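Local structure of putative adenylate cyclase (Vibrio parahaemolyticus, 2ACA) at residues A[10-15]-A[76-81]; A[111-116]-A[173-178]; A[127-130]-A[134-137]. The protein is of unknown function but may convert ATP to cyclic AMP, as a putative class IV adenylate cyclase of the CYTH family. All coordinates share one frame; numbering follows the deposited sequence.

Interaction 1 of 3, residues A[10-15]-A[76-81]; sequences QFEVEL and IVKGPE
Lys78 and Glu12 meet through a salt bridge at the very ends of their side chains. The lysine CB leaves the end of strand 72-78 without aiming at residues 10-15. CG then lies anti to the carbonyl carbon (chi1 -71°), and CG, CD and CE form an extended run that crosses the gap while touching nothing of the other segment; on the way the side chain packs on Cys85 of strand 85-89. Lys78 CE still stands 5.0 Å from Glu12 OE2. Only the last bond turns, with chi4 at -68°, and it carries Lys78 NZ to 3.5 Å from Glu12 OE2. The other carboxylate oxygen, Glu12 OE1, stays 4.6 Å from Lys78 NZ, so one oxygen does the touching. That oxygen lies almost on the prolongation of the lysine CE-NZ bond, which aims no N-H straight at it, but Glu12 is poorly ordered and the direction of the bridge is approximate. Glu12 reaches inward on an extended chain of its own, and two residues on, Glu14 places OE2 at 4.8 Å from Lys78 NZ, not in contact but near enough that its charge may be felt. Glu12 and Glu14 are the acidic pair of the ExExK signature of CYTH proteins, carried on the first strand of the tunnel-like barrel, where relatives use these glutamates to bind metal ions. Backbone bonds of Gln10 with Cys85 and of Glu12 with Asp83 draw strand 11-19 toward the other edge of the sheet nearby. A bound phosphate comes within about 4 Å of the Lys78 side chain (nearest atoms). This long ion pair is consistent with charge balance, one ammonium bridged to Glu12 with the charges of Glu14 and a phosphate nearby.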
ATOM      1  N   GLN A  10      -2.709   8.647  13.186  1.00 69.00           N
ATOM      2  CA  GLN A  10      -1.504   9.461  12.998  1.00 67.53           C
ATOM      3  C   GLN A  10      -0.600   9.770  14.200  1.00 66.37           C
ATOM      4  O   GLN A  10       0.577  10.093  14.019  1.00 65.74           O
ATOM      5  CB  GLN A  10      -1.894  10.780  12.307  1.00 98.08           C
ATOM      6  CG  GLN A  10      -0.714  11.646  11.869  1.00 99.14           C
ATOM      7  CD  GLN A  10      -1.136  12.891  11.111  1.00100.04           C
ATOM      8  OE1 GLN A  10      -0.297  13.646  10.618  1.00 99.46           O
ATOM      9  NE2 GLN A  10      -2.442  13.114  11.018  1.00100.73           N
ATOM     10  N   PHE A  11      -1.114   9.658  15.419  1.00 79.52           N
ATOM     11  CA  PHE A  11      -0.287   9.980  16.581  1.00 78.21           C
ATOM     12  C   PHE A  11      -0.145   8.811  17.537  1.00 77.10           C
ATOM     13  O   PHE A  11      -1.113   8.373  18.156  1.00 77.40           O
ATOM     14  CB  PHE A  11      -0.865  11.214  17.274  1.00 95.82           C
ATOM     15  CG  PHE A  11      -1.115  12.355  16.322  1.00 96.57           C
ATOM     16  CD1 PHE A  11      -0.077  12.834  15.525  1.00 97.02           C
ATOM     17  CD2 PHE A  11      -2.388  12.897  16.156  1.00 97.04           C
ATOM     18  CE1 PHE A  11      -0.302  13.830  14.572  1.00 97.28           C
ATOM     19  CE2 PHE A  11      -2.615  13.889  15.206  1.00 97.55           C
ATOM     20  CZ  PHE A  11      -1.571  14.354  14.414  1.00 97.51           C
ATOM     21  N   GLU A  12       1.087   8.332  17.659  1.00 80.93           N
ATOM     22  CA  GLU A  12       1.399   7.176  18.483  1.00 78.46           C
ATOM     23  C   GLU A  12       2.428   7.452  19.573  1.00 76.73           C
ATOM     24  O   GLU A  12       3.597   7.694  19.274  1.00 77.11           O
ATOM     25  CB  GLU A  12       1.918   6.064  17.564  1.00 88.09           C
ATOM     26  CG  GLU A  12       2.370   4.786  18.254  1.00 90.40           C
ATOM     27  CD  GLU A  12       3.108   3.843  17.314  1.00 91.44           C
ATOM     28  OE1 GLU A  12       3.308   2.662  17.674  1.00 92.29           O
ATOM     29  OE2 GLU A  12       3.502   4.278  16.211  1.00 92.68           O
ATOM     30  N   VAL A  13       1.998   7.436  20.831  1.00 36.03           N
ATOM     31  CA  VAL A  13       2.936   7.627  21.928  1.00 33.49           C
ATOM     32  C   VAL A  13       3.393   6.214  22.263  1.00 30.93           C
ATOM     33  O   VAL A  13       2.571   5.300  22.389  1.00 29.44           O
ATOM     34  CB  VAL A  13       2.278   8.274  23.171  1.00 51.59           C
ATOM     35  CG1 VAL A  13       1.889   9.707  22.867  1.00 51.85           C
ATOM     36  CG2 VAL A  13       1.059   7.489  23.591  1.00 52.25           C
ATOM     37  N   GLU A  14       4.701   6.036  22.398  1.00 40.52           N
ATOM     38  CA  GLU A  14       5.265   4.722  22.667  1.00 38.40           C
ATOM     39  C   GLU A  14       6.474   4.803  23.582  1.00 37.23           C
ATOM     40  O   GLU A  14       7.330   5.664  23.410  1.00 36.62           O
ATOM     41  CB  GLU A  14       5.681   4.085  21.339  1.00 42.58           C
ATOM     42  CG  GLU A  14       6.225   2.679  21.416  1.00 41.55           C
ATOM     43  CD  GLU A  14       6.818   2.238  20.093  1.00 42.69           C
ATOM     44  OE1 GLU A  14       6.899   1.016  19.838  1.00 42.32           O
ATOM     45  OE2 GLU A  14       7.212   3.121  19.301  1.00 42.86           O
ATOM     46  N   LEU A  15       6.530   3.904  24.559  1.00 32.98           N
ATOM     47  CA  LEU A  15       7.653   3.842  25.488  1.00 32.34           C
ATOM     48  C   LEU A  15       8.297   2.482  25.317  1.00 30.49           C
ATOM     49  O   LEU A  15       7.615   1.462  25.386  1.00 30.83           O
ATOM     50  CB  LEU A  15       7.183   3.999  26.937  1.00 45.67           C
ATOM     51  CG  LEU A  15       6.797   5.403  27.397  1.00 47.65           C
ATOM     52  CD1 LEU A  15       5.708   5.958  26.504  1.00 48.55           C
ATOM     53  CD2 LEU A  15       6.318   5.355  28.838  1.00 46.88           C
ATOM     54  N   ILE A  76       4.807   1.733   6.111  1.00  9.33           N
ATOM     55  CA  ILE A  76       4.885   2.693   7.218  1.00  9.07           C
ATOM     56  C   ILE A  76       5.769   3.904   7.010  1.00  9.22           C
ATOM     57  O   ILE A  76       6.844   3.809   6.419  1.00 13.56           O
ATOM     58  CB  ILE A  76       5.469   2.027   8.506  1.00 12.29           C
ATOM     59  CG1 ILE A  76       4.840   0.657   8.748  1.00 13.49           C
ATOM     60  CG2 ILE A  76       5.314   2.961   9.705  1.00  8.90           C
ATOM     61  CD1 ILE A  76       3.376   0.662   8.862  1.00 13.51           C
ATOM     62  N   VAL A  77       5.324   5.043   7.532  1.00 13.74           N
ATOM     63  CA  VAL A  77       6.133   6.253   7.497  1.00 15.32           C
ATOM     64  C   VAL A  77       6.069   6.922   8.874  1.00 16.80           C
ATOM     65  O   VAL A  77       4.987   7.256   9.366  1.00 18.39           O
ATOM     66  CB  VAL A  77       5.671   7.244   6.434  1.00  9.06           C
ATOM     67  CG1 VAL A  77       6.535   8.476   6.495  1.00  8.48           C
ATOM     68  CG2 VAL A  77       5.778   6.613   5.055  1.00 13.39           C
ATOM     69  N   LYS A  78       7.235   7.094   9.497  1.00 11.38           N
ATOM     70  CA  LYS A  78       7.329   7.712  10.812  1.00 15.02           C
ATOM     71  C   LYS A  78       7.983   9.075  10.713  1.00 15.09           C
ATOM     72  O   LYS A  78       8.860   9.290   9.869  1.00 12.87           O
ATOM     73  CB  LYS A  78       8.148   6.836  11.766  1.00 22.72           C
ATOM     74  CG  LYS A  78       7.461   5.555  12.214  1.00 27.25           C
ATOM     75  CD  LYS A  78       8.369   4.745  13.129  1.00 30.69           C
ATOM     76  CE  LYS A  78       7.693   3.483  13.651  1.00 32.17           C
ATOM     77  NZ  LYS A  78       6.585   3.784  14.599  1.00 36.68           N
ATOM     78  N   GLY A  79       7.560   9.988  11.591  1.00 16.55           N
ATOM     79  CA  GLY A  79       8.114  11.335  11.597  1.00 19.47           C
ATOM     80  C   GLY A  79       7.389  12.270  10.642  1.00 22.26           C
ATOM     81  O   GLY A  79       6.415  11.862  10.004  1.00 20.57           O
ATOM     82  N   PRO A  80       7.834  13.531  10.516  1.00 25.27           N
ATOM     83  CA  PRO A  80       8.979  14.099  11.236  1.00 28.31           C
ATOM     84  C   PRO A  80       8.684  14.346  12.714  1.00 31.54           C
ATOM     85  O   PRO A  80       9.575  14.251  13.552  1.00 33.03           O
ATOM     86  CB  PRO A  80       9.257  15.391  10.473  1.00 28.45           C
ATOM     87  CG  PRO A  80       7.891  15.812  10.041  1.00 26.20           C
ATOM     88  CD  PRO A  80       7.290  14.505   9.553  1.00 26.05           C
ATOM     89  N   GLU A  81       7.432  14.665  13.029  1.00 36.86           N
ATOM     90  CA  GLU A  81       7.046  14.906  14.414  1.00 39.88           C
ATOM     91  C   GLU A  81       7.360  13.668  15.253  1.00 40.79           C
ATOM     92  O   GLU A  81       7.080  12.541  14.846  1.00 40.64           O
ATOM     93  CB  GLU A  81       5.552  15.237  14.507  1.00 47.23           C
ATOM     94  CG  GLU A  81       5.155  16.550  13.848  1.00 49.47           C
ATOM     95  CD  GLU A  81       5.163  16.482  12.329  1.00 51.71           C
ATOM     96  OE1 GLU A  81       4.937  17.528  11.682  1.00 51.70           O
ATOM     97  OE2 GLU A  81       5.390  15.383  11.781  1.00 52.42           O
TER

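Interaction 2 of 3, residues A[111-116]-A[173-178]; sequences SKKIRS and RSYKEI. With PO4 (phosphate ion), chain C; PO4 (phosphate ion), chain D.
Tyr175 and Lys113 approach from opposite directions, the ring reaching in from the C-terminal loop and the amine arriving over one of its faces. Bends at chi2, chi3 and chi4 fold the lysine back so that CE lies above the ring, 4.0 Å from its centroid and 17° off the normal, a CH-pi contact. NZ follows in a cation-pi contact at 3.3 Å from the Tyr175 ring centroid, although its exact position is doubtful because it sits too near the ring in the model. With CG anti to the backbone N (chi1 -172°), Tyr175 carries its hydroxyl across to strand 106-120, where OH is 2.7 Å from Ser111 OG; the hydroxyl is modelled too close to Ser111, so its place is equally doubtful. Strand 106-120 forms part of the tunnel-like barrel of CYTH proteins, in which basic residues lining the interior bind the phosphates of the substrate; the two phosphate ions here, probably from the crystallisation liquor, are consistent with that role. At the root of the aromatic side chain, Tyr175 N gives a weak hydrogen bond of 2.8 Å to O4 of the phosphate of chain C. The Arg115 guanidinium turns to the other ion: NH1 donates weakly to O3 of the chain D phosphate at 2.9 Å, NH2 more weakly to the same oxygen, while O1 lies in plane at the guanidinium edge. Glu43 and Asp128 form salt bridges with NH1 and NH2 respectively, fixing the guanidinium.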
ATOM      1  N   SER A 111      15.911  -5.930   8.489  1.00 22.02           N
ATOM      2  CA  SER A 111      16.047  -6.553   9.796  1.00 20.43           C
ATOM      3  C   SER A 111      14.995  -7.606  10.065  1.00 20.13           C
ATOM      4  O   SER A 111      13.924  -7.607   9.451  1.00 17.27           O
ATOM      5  CB  SER A 111      15.964  -5.486  10.884  1.00 25.79           C
ATOM      6  OG  SER A 111      14.707  -4.830  10.835  1.00 26.44           O
ATOM      7  N   LYS A 112      15.321  -8.500  10.996  1.00 26.49           N
ATOM      8  CA  LYS A 112      14.433  -9.577  11.419  1.00 26.82           C
ATOM      9  C   LYS A 112      14.397  -9.601  12.944  1.00 27.13           C
ATOM     10  O   LYS A 112      15.368  -9.231  13.600  1.00 25.03           O
ATOM     11  CB  LYS A 112      14.930 -10.935  10.915  1.00 40.19           C
ATOM     12  CG  LYS A 112      14.887 -11.119   9.410  1.00 46.35           C
ATOM     13  CD  LYS A 112      15.038 -12.591   9.048  1.00 48.66           C
ATOM     14  CE  LYS A 112      15.080 -12.807   7.539  1.00 49.80           C
ATOM     15  NZ  LYS A 112      16.314 -12.242   6.913  1.00 51.04           N
ATOM     16  N   LYS A 113      13.284 -10.048  13.509  1.00 18.00           N
ATOM     17  CA  LYS A 113      13.153 -10.114  14.958  1.00 18.70           C
ATOM     18  C   LYS A 113      11.918 -10.956  15.220  1.00 18.59           C
ATOM     19  O   LYS A 113      11.063 -11.094  14.343  1.00 14.83           O
ATOM     20  CB  LYS A 113      12.957  -8.710  15.552  1.00 36.12           C
ATOM     21  CG  LYS A 113      11.524  -8.207  15.443  1.00 40.00           C
ATOM     22  CD  LYS A 113      11.405  -6.707  15.179  1.00 45.56           C
ATOM     23  CE  LYS A 113      11.701  -5.865  16.399  1.00 48.46           C
ATOM     24  NZ  LYS A 113      13.155  -5.784  16.637  1.00 52.39           N
ATOM     25  N   ILE A 114      11.841 -11.538  16.414  1.00 23.72           N
ATOM     26  CA  ILE A 114      10.697 -12.348  16.793  1.00 23.49           C
ATOM     27  C   ILE A 114       9.834 -11.408  17.618  1.00 23.46           C
ATOM     28  O   ILE A 114      10.326 -10.760  18.543  1.00 25.62           O
ATOM     29  CB  ILE A 114      11.134 -13.577  17.630  1.00 21.98           C
ATOM     30  CG1 ILE A 114      12.143 -14.407  16.833  1.00 23.30           C
ATOM     31  CG2 ILE A 114       9.930 -14.438  17.974  1.00 18.16           C
ATOM     32  CD1 ILE A 114      11.615 -14.936  15.494  1.00 25.28           C
ATOM     33  N   ARG A 115       8.554 -11.317  17.287  1.00 19.54           N
ATOM     34  CA  ARG A 115       7.685 -10.398  18.004  1.00 18.62           C
ATOM     35  C   ARG A 115       6.339 -10.955  18.462  1.00 19.05           C
ATOM     36  O   ARG A 115       5.802 -11.902  17.882  1.00 17.14           O
ATOM     37  CB  ARG A 115       7.471  -9.143  17.140  1.00 13.69           C
ATOM     38  CG  ARG A 115       6.261  -8.288  17.513  1.00 12.35           C
ATOM     39  CD  ARG A 115       6.253  -6.971  16.746  1.00 13.48           C
ATOM     40  NE  ARG A 115       7.302  -6.091  17.236  1.00 13.34           N
ATOM     41  CZ  ARG A 115       7.481  -4.835  16.856  1.00 15.86           C
ATOM     42  NH1 ARG A 115       6.678  -4.288  15.951  1.00 15.70           N
ATOM     43  NH2 ARG A 115       8.449  -4.112  17.413  1.00 15.86           N
ATOM     44  N   SER A 116       5.816 -10.348  19.525  1.00 19.60           N
ATOM     45  CA  SER A 116       4.524 -10.701  20.094  1.00 22.81           C
ATOM     46  C   SER A 116       3.821  -9.400  20.444  1.00 24.83           C
ATOM     47  O   SER A 116       4.436  -8.480  20.988  1.00 25.52           O
ATOM     48  CB  SER A 116       4.687 -11.540  21.367  1.00 27.86           C
ATOM     49  OG  SER A 116       5.133 -12.849  21.079  1.00 29.61           O
ATOM     50  N   ARG A 173      17.258   4.100  22.768  1.00 31.00           N
ATOM     51  CA  ARG A 173      17.795   3.792  21.449  1.00 35.34           C
ATOM     52  C   ARG A 173      16.722   3.007  20.694  1.00 38.02           C
ATOM     53  O   ARG A 173      16.221   1.988  21.181  1.00 37.63           O
ATOM     54  CB  ARG A 173      19.072   2.959  21.574  1.00 38.19           C
ATOM     55  CG  ARG A 173      20.256   3.705  22.168  1.00 37.47           C
ATOM     56  CD  ARG A 173      21.413   2.755  22.365  1.00 37.14           C
ATOM     57  NE  ARG A 173      21.096   1.700  23.323  1.00 37.64           N
ATOM     58  CZ  ARG A 173      21.877   0.651  23.565  1.00 37.20           C
ATOM     59  NH1 ARG A 173      23.029   0.512  22.918  1.00 37.30           N
ATOM     60  NH2 ARG A 173      21.511  -0.260  24.456  1.00 36.12           N
ATOM     61  N   SER A 174      16.356   3.482  19.511  1.00 40.23           N
ATOM     62  CA  SER A 174      15.325   2.805  18.742  1.00 42.99           C
ATOM     63  C   SER A 174      15.896   1.654  17.924  1.00 43.72           C
ATOM     64  O   SER A 174      17.106   1.555  17.742  1.00 42.87           O
ATOM     65  CB  SER A 174      14.621   3.804  17.825  1.00113.28           C
ATOM     66  OG  SER A 174      14.403   5.026  18.495  1.00114.30           O
ATOM     67  N   TYR A 175      15.002   0.791  17.449  1.00 67.79           N
ATOM     68  CA  TYR A 175      15.356  -0.370  16.638  1.00 69.35           C
ATOM     69  C   TYR A 175      16.431  -0.004  15.607  1.00 69.43           C
ATOM     70  O   TYR A 175      17.589  -0.434  15.705  1.00 70.55           O
ATOM     71  CB  TYR A 175      14.091  -0.876  15.937  1.00 55.64           C
ATOM     72  CG  TYR A 175      14.241  -2.186  15.212  1.00 57.20           C
ATOM     73  CD1 TYR A 175      15.065  -3.191  15.716  1.00 56.76           C
ATOM     74  CD2 TYR A 175      13.510  -2.449  14.051  1.00 58.31           C
ATOM     75  CE1 TYR A 175      15.160  -4.427  15.089  1.00 57.63           C
ATOM     76  CE2 TYR A 175      13.595  -3.684  13.416  1.00 58.20           C
ATOM     77  CZ  TYR A 175      14.422  -4.668  13.945  1.00 57.91           C
ATOM     78  OH  TYR A 175      14.503  -5.905  13.348  1.00 59.59           O
ATOM     79  N   LYS A 176      16.028   0.793  14.620  1.00 49.88           N
ATOM     80  CA  LYS A 176      16.932   1.254  13.568  1.00 50.51           C
ATOM     81  C   LYS A 176      17.897   2.241  14.166  1.00 50.87           C
ATOM     82  O   LYS A 176      19.113   2.174  13.943  1.00 50.86           O
ATOM     83  CB  LYS A 176      16.183   1.994  12.470  1.00 86.90           C
ATOM     84  CG  LYS A 176      17.101   2.600  11.403  1.00 88.20           C
ATOM     85  CD  LYS A 176      16.492   3.855  10.807  1.00 88.88           C
ATOM     86  CE  LYS A 176      17.052   4.149   9.423  1.00 88.66           C
ATOM     87  NZ  LYS A 176      16.365   5.332   8.842  1.00 88.10           N
ATOM     88  N   GLU A 177      17.316   3.189  14.894  1.00108.09           N
ATOM     89  CA  GLU A 177      18.068   4.232  15.553  1.00108.20           C
ATOM     90  C   GLU A 177      19.289   3.606  16.187  1.00107.87           C
ATOM     91  O   GLU A 177      20.253   4.303  16.489  1.00108.94           O
ATOM     92  CB  GLU A 177      17.178   4.969  16.556  1.00126.20           C
ATOM     93  CG  GLU A 177      16.154   5.895  15.880  1.00127.88           C
ATOM     94  CD  GLU A 177      15.513   5.276  14.642  1.00129.91           C
ATOM     95  OE1 GLU A 177      14.993   4.142  14.749  1.00130.78           O
ATOM     96  OE2 GLU A 177      15.534   5.917  13.564  1.00130.08           O
ATOM     97  N   ILE A 178      19.229   2.287  16.393  1.00 60.69           N
ATOM     98  CA  ILE A 178      20.378   1.555  16.902  1.00 59.47           C
ATOM     99  C   ILE A 178      20.437   0.053  16.980  1.00 60.08           C
ATOM    100  O   ILE A 178      19.741  -0.645  17.729  1.00 60.20           O
ATOM    101  CB  ILE A 178      20.903   2.153  18.232  1.00100.60           C
ATOM    102  CG1 ILE A 178      22.209   2.874  17.893  1.00 99.47           C
ATOM    103  CG2 ILE A 178      21.168   1.077  19.322  1.00100.37           C
ATOM    104  CD1 ILE A 178      22.785   3.641  19.012  1.00 99.20           C
TER
HETATM  105  P   PO4 C 303      11.241   2.006  16.902  1.00 67.27           P
HETATM  106  O1  PO4 C 303      10.383   2.509  15.800  1.00 67.51           O
HETATM  107  O2  PO4 C 303      10.616   0.798  17.500  1.00 66.48           O
HETATM  108  O3  PO4 C 303      11.381   3.058  17.942  1.00 65.81           O
HETATM  109  O4  PO4 C 303      12.585   1.660  16.369  1.00 66.95           O
HETATM  110  P   PO4 D 304       7.057  -0.303  16.123  1.00 47.28           P
HETATM  111  O1  PO4 D 304       8.514  -0.484  15.890  1.00 47.55           O
HETATM  112  O2  PO4 D 304       6.837   0.851  17.032  1.00 48.96           O
HETATM  113  O3  PO4 D 304       6.500  -1.532  16.739  1.00 48.82           O
HETATM  114  O4  PO4 D 304       6.376  -0.049  14.828  1.00 49.87           O

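Interaction 3 of 3, residues A[127-130]-A[134-137]; sequences LDFL and GHFA
Phe129 and His135 lie side by side across a beta hairpin as a non-hydrogen-bonded antiparallel pair, their rings forming an oblique aromatic pair with planes at 43°. Phe129 CD1 does the closest touching, lying over one face of the imidazole toward its rim, 3.3 Å from His135 CE1, and Phe129 CB adds a CH-pi contact over the same ring. Different first torsions bring the rings together: the phenyl CG is anti to its own nitrogen (169°), the imidazole CG anti to its carbonyl carbon (-67°). Two hydrogen-bonded pairs fix this register. Asp128 N bonds to Phe136 O at 2.8 Å, answered by Phe136 N to Asp128 O at 2.9 Å; Leu130 and Gly134 exchange a second, slightly longer pair. Between them His135 CA lies 3.2 Å from Asp128 O, a CA-H...O contact. On the other face the Asp128 carboxylate is partnered by Arg115, and Leu130 packs on Lys113 and Tyr175. Helix 22-30 covers the face of Leu127 and Ala137 through His22 and Phe25, while strands 106-120 and 11-19 flank the hairpin in the sheet.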
ATOM      1  N   LEU A 127       6.300  -7.375  22.755  1.00 28.18           N
ATOM      2  CA  LEU A 127       7.439  -8.066  23.342  1.00 28.66           C
ATOM      3  C   LEU A 127       8.323  -8.562  22.189  1.00 28.09           C
ATOM      4  O   LEU A 127       7.892  -9.367  21.368  1.00 27.87           O
ATOM      5  CB  LEU A 127       6.958  -9.235  24.215  1.00 30.00           C
ATOM      6  CG  LEU A 127       8.051 -10.049  24.915  1.00 33.44           C
ATOM      7  CD1 LEU A 127       8.818  -9.139  25.858  1.00 33.82           C
ATOM      8  CD2 LEU A 127       7.446 -11.215  25.695  1.00 34.07           C
ATOM      9  N   ASP A 128       9.557  -8.069  22.134  1.00 22.23           N
ATOM     10  CA  ASP A 128      10.490  -8.428  21.074  1.00 23.71           C
ATOM     11  C   ASP A 128      11.731  -9.144  21.570  1.00 25.08           C
ATOM     12  O   ASP A 128      12.139  -8.986  22.723  1.00 25.33           O
ATOM     13  CB  ASP A 128      10.940  -7.167  20.331  1.00 27.47           C
ATOM     14  CG  ASP A 128       9.809  -6.480  19.612  1.00 28.22           C
ATOM     15  OD1 ASP A 128       9.966  -5.288  19.270  1.00 26.64           O
ATOM     16  OD2 ASP A 128       8.769  -7.129  19.384  1.00 26.74           O
ATOM     17  N   PHE A 129      12.345  -9.919  20.687  1.00 26.13           N
ATOM     18  CA  PHE A 129      13.571 -10.620  21.023  1.00 29.21           C
ATOM     19  C   PHE A 129      14.592 -10.513  19.905  1.00 30.43           C
ATOM     20  O   PHE A 129      14.448 -11.139  18.844  1.00 31.28           O
ATOM     21  CB  PHE A 129      13.326 -12.100  21.298  1.00 43.56           C
ATOM     22  CG  PHE A 129      14.595 -12.907  21.389  1.00 47.31           C
ATOM     23  CD1 PHE A 129      15.509 -12.675  22.413  1.00 48.45           C
ATOM     24  CD2 PHE A 129      14.892 -13.870  20.428  1.00 47.15           C
ATOM     25  CE1 PHE A 129      16.700 -13.389  22.479  1.00 49.68           C
ATOM     26  CE2 PHE A 129      16.075 -14.587  20.484  1.00 49.18           C
ATOM     27  CZ  PHE A 129      16.984 -14.347  21.511  1.00 49.92           C
ATOM     28  N   LEU A 130      15.627  -9.722  20.131  1.00 33.31           N
ATOM     29  CA  LEU A 130      16.660  -9.602  19.132  1.00 36.46           C
ATOM     30  C   LEU A 130      17.760 -10.563  19.519  1.00 38.76           C
ATOM     31  O   LEU A 130      18.402 -10.415  20.566  1.00 39.53           O
ATOM     32  CB  LEU A 130      17.201  -8.185  19.077  1.00 38.71           C
ATOM     33  CG  LEU A 130      16.877  -7.370  17.836  1.00 40.26           C
ATOM     34  CD1 LEU A 130      15.383  -7.103  17.747  1.00 40.20           C
ATOM     35  CD2 LEU A 130      17.662  -6.076  17.922  1.00 39.87           C
ATOM     36  N   GLY A 134      18.962  -9.294  23.406  1.00 44.71           N
ATOM     37  CA  GLY A 134      17.950  -9.470  24.437  1.00 42.22           C
ATOM     38  C   GLY A 134      16.517  -9.138  24.090  1.00 40.58           C
ATOM     39  O   GLY A 134      16.164  -8.904  22.934  1.00 40.15           O
ATOM     40  N   HIS A 135      15.698  -9.124  25.137  1.00 41.33           N
ATOM     41  CA  HIS A 135      14.279  -8.842  25.043  1.00 40.21           C
ATOM     42  C   HIS A 135      13.935  -7.376  25.281  1.00 38.44           C
ATOM     43  O   HIS A 135      14.493  -6.731  26.171  1.00 39.46           O
ATOM     44  CB  HIS A 135      13.499  -9.699  26.047  1.00 41.65           C
ATOM     45  CG  HIS A 135      13.530 -11.166  25.754  1.00 43.81           C
ATOM     46  ND1 HIS A 135      14.695 -11.902  25.760  1.00 44.60           N
ATOM     47  CD2 HIS A 135      12.535 -12.036  25.460  1.00 43.98           C
ATOM     48  CE1 HIS A 135      14.416 -13.163  25.485  1.00 44.78           C
ATOM     49  NE2 HIS A 135      13.113 -13.272  25.300  1.00 44.52           N
ATOM     50  N   PHE A 136      12.994  -6.868  24.491  1.00 30.63           N
ATOM     51  CA  PHE A 136      12.545  -5.481  24.587  1.00 27.25           C
ATOM     52  C   PHE A 136      11.023  -5.461  24.678  1.00 25.80           C
ATOM     53  O   PHE A 136      10.358  -6.403  24.244  1.00 26.46           O
ATOM     54  CB  PHE A 136      13.005  -4.715  23.347  1.00 21.85           C
ATOM     55  CG  PHE A 136      14.491  -4.551  23.251  1.00 19.29           C
ATOM     56  CD1 PHE A 136      15.112  -3.436  23.801  1.00 17.78           C
ATOM     57  CD2 PHE A 136      15.273  -5.502  22.609  1.00 18.43           C
ATOM     58  CE1 PHE A 136      16.493  -3.257  23.716  1.00 14.10           C
ATOM     59  CE2 PHE A 136      16.657  -5.339  22.516  1.00 18.81           C
ATOM     60  CZ  PHE A 136      17.267  -4.206  23.075  1.00 17.20           C
ATOM     61  N   ALA A 137      10.471  -4.396  25.248  1.00 26.08           N
ATOM     62  CA  ALA A 137       9.024  -4.268  25.368  1.00 25.28           C
ATOM     63  C   ALA A 137       8.580  -2.859  24.996  1.00 25.73           C
ATOM     64  O   ALA A 137       9.254  -1.879  25.319  1.00 25.82           O
ATOM     65  CB  ALA A 137       8.575  -4.598  26.785  1.00 33.16           C
TER

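How the interactions relate
All three contacts reach the same antiparallel sheet, which curls into the CYTH tunnel; residues 173-178 are a loop against it. Interaction 1 comes first along the chain and joins strands far apart in sheet order; interaction 2 spans a later stretch, within which the hairpin of interaction 3 lies. The centres of interactions 2 and 3 are 8 Å apart, and they join where Arg115 NH2 meets Asp128 OD1 at 2.7 Å, between adjacent strands. Interaction 1 lies 15 Å from interaction 2 and 20 Å from interaction 3, centre to centre, on the opposite side of the chain's centre from the latter. Acidic and basic groups lie intermingled around the bound phosphates, consistent with a site for a phosphorylated substrate.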